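Local coordinates for probable transcriptional regulatory protein, Rv1404 (Mycobacterium tuberculosis, PDB 2NYX), which probably binds DNA and regulates transcription as a member of the MarR family of winged helix-turn-helix regulators, at residues B[51-56]-B[63-68]. Residues are numbered along the deposited sequence; the frame is centred on the assembly and turned at random.
Sequences LVILSN and ATLATL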
loop_
_atom_site.group_PDB
_atom_site.type_symbol
_atom_site.label_atom_id
_atom_site.label_comp_id
_atom_site.label_asym_id
_atom_site.label_seq_id
_atom_site.Cartn_x
_atom_site.Cartn_y
_atom_site.Cartn_z
ATOM N N LEU B 51 4.465 -2.927 11.603
ATOM C CA LEU B 51 5.761 -3.585 11.778
ATOM C C LEU B 51 6.915 -2.687 11.340
ATOM O O LEU B 51 7.932 -2.629 12.009
ATOM C CB LEU B 51 5.810 -4.929 11.046
ATOM C CG LEU B 51 4.779 -6.005 11.390
ATOM C CD1 LEU B 51 5.069 -7.246 10.602
ATOM C CD2 LEU B 51 4.790 -6.308 12.858
ATOM N N VAL B 52 6.738 -1.969 10.235
ATOM C CA VAL B 52 7.772 -1.086 9.718
ATOM C C VAL B 52 7.997 0.084 10.656
ATOM O O VAL B 52 9.142 0.464 10.922
ATOM C CB VAL B 52 7.446 -0.580 8.290
ATOM C CG1 VAL B 52 8.481 0.450 7.832
ATOM C CG2 VAL B 52 7.390 -1.758 7.327
ATOM N N ILE B 53 6.910 0.646 11.169
ATOM C CA ILE B 53 7.015 1.719 12.157
ATOM C C ILE B 53 7.814 1.226 13.365
ATOM O O ILE B 53 8.671 1.947 13.889
ATOM C CB ILE B 53 5.633 2.274 12.554
ATOM C CG1 ILE B 53 4.885 2.747 11.305
ATOM C CG2 ILE B 53 5.775 3.438 13.518
ATOM C CD1 ILE B 53 3.573 3.456 11.583
ATOM N N LEU B 54 7.575 -0.019 13.770
ATOM C CA LEU B 54 8.281 -0.568 14.928
ATOM C C LEU B 54 9.782 -0.803 14.694
ATOM O O LEU B 54 10.587 -0.603 15.617
ATOM C CB LEU B 54 7.564 -1.791 15.524
ATOM C CG LEU B 54 6.274 -1.455 16.287
ATOM C CD1 LEU B 54 5.569 -2.710 16.766
ATOM C CD2 LEU B 54 6.541 -0.523 17.467
ATOM N N SER B 55 10.164 -1.179 13.471
ATOM C CA SER B 55 11.595 -1.324 13.173
ATOM C C SER B 55 12.297 0.026 13.086
ATOM O O SER B 55 13.459 0.151 13.482
ATOM C CB SER B 55 11.841 -2.148 11.911
ATOM O OG SER B 55 11.536 -1.397 10.767
ATOM N N ASN B 56 11.576 1.036 12.595
ATOM C CA ASN B 56 12.067 2.417 12.558
ATOM C C ASN B 56 12.033 3.192 13.870
ATOM O O ASN B 56 12.921 3.997 14.125
ATOM C CB ASN B 56 11.309 3.217 11.502
ATOM C CG ASN B 56 11.694 2.832 10.108
ATOM O OD1 ASN B 56 12.762 2.257 9.890
ATOM N ND2 ASN B 56 10.833 3.140 9.147
ATOM N N ALA B 63 -0.480 4.970 21.888
ATOM C CA ALA B 63 -0.844 6.321 21.441
ATOM C C ALA B 63 0.081 6.815 20.335
ATOM O O ALA B 63 -0.376 7.419 19.360
ATOM C CB ALA B 63 -0.871 7.317 22.618
ATOM N N THR B 64 1.377 6.547 20.494
ATOM C CA THR B 64 2.377 6.952 19.521
ATOM C C THR B 64 2.217 6.127 18.251
ATOM O O THR B 64 2.349 6.657 17.149
ATOM C CB THR B 64 3.817 6.814 20.084
ATOM O OG1 THR B 64 3.934 7.546 21.317
ATOM C CG2 THR B 64 4.862 7.320 19.076
ATOM N N LEU B 65 1.915 4.839 18.406
ATOM C CA LEU B 65 1.736 3.948 17.261
ATOM C C LEU B 65 0.578 4.423 16.408
ATOM O O LEU B 65 0.722 4.578 15.201
ATOM C CB LEU B 65 1.478 2.502 17.705
ATOM C CG LEU B 65 2.101 1.326 16.932
ATOM C CD1 LEU B 65 1.236 0.118 17.079
ATOM C CD2 LEU B 65 2.300 1.574 15.458
ATOM N N ALA B 66 -0.564 4.655 17.052
ATOM C CA ALA B 66 -1.781 5.113 16.384
ATOM C C ALA B 66 -1.595 6.428 15.639
ATOM O O ALA B 66 -2.190 6.632 14.578
ATOM C CB ALA B 66 -2.916 5.247 17.387
ATOM N N THR B 67 -0.784 7.320 16.202
ATOM C CA THR B 67 -0.561 8.631 15.607
ATOM C C THR B 67 0.310 8.504 14.377
ATOM O O THR B 67 0.018 9.119 13.349
ATOM C CB THR B 67 0.044 9.622 16.621
ATOM O OG1 THR B 67 -0.836 9.721 17.743
ATOM C CG2 THR B 67 0.206 10.995 16.009
ATOM N N LEU B 68 1.359 7.687 14.482
ATOM C CA LEU B 68 2.266 7.427 13.371
ATOM C C LEU B 68 1.578 6.636 12.270
ATOM O O LEU B 68 1.800 6.894 11.089
ATOM C CB LEU B 68 3.521 6.713 13.842
ATOM C CG LEU B 68 4.526 7.496 14.690
ATOM C CD1 LEU B 68 5.596 6.556 15.211
ATOM C CD2 LEU B 68 5.163 8.663 13.937
#
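Ile53 and Leu68 mark the closest approach of two helical segments, with their CA atoms 7.5 Å apart. Segment 51-56 lies on helix 45-57 and segment 63-68 on helix 62-69. The short strand 60-61 runs between these helices. The contact is apolar and small, burying 191 Å² over both sides.

Ile53 carries the contact from its helix. Its CA-CB bond points at the other segment, and both of its branches are used. Ile53 CG2 lies anti to the backbone N and comes 3.6 Å from the Leu68 CD1 methyl. The longer branch, through CG1, lies beside the backbone N (chi1 -56°). It carries Ile53 CD1 to the main chain of the other helix, 3.8 Å from Leu68 C. Leu68 CB sits 4.0 Å from both Ile53 CG2 and Ile53 CD1. The side chains cross at a slant: CG2 of Ile53 lies against CB and CD1 of Leu68, and CD1 of Ile53 against CB and the carbonyl carbon of Leu68.

Leu65, three residues before Leu68, adds a looser contact. Its CD2 comes to 4.4 Å from Ile53 CG2. Leu65 also packs on Thr76 and Val80 of helix 73-85. Ile60 touches Leu54, Leu65 and Leu68, so the intervening strand joins the same apolar cluster.

Within segment 63-68, Thr67 OG1 hydrogen-bonds to Ala63 O at 2.9 Å. That oxygen takes two donors, Thr67 N and Thr67 OG1, from opposite faces of its carbonyl plane.

The arrangement belongs to the winged helix-turn-helix domain of MarR proteins, in which helix 73-85 would be the DNA-recognition helix. Ile53 and Leu65 are buried, while Leu68 remains exposed at the margin. With three aliphatic side chains and no polar link between the segments, the contact rests on apolar packing.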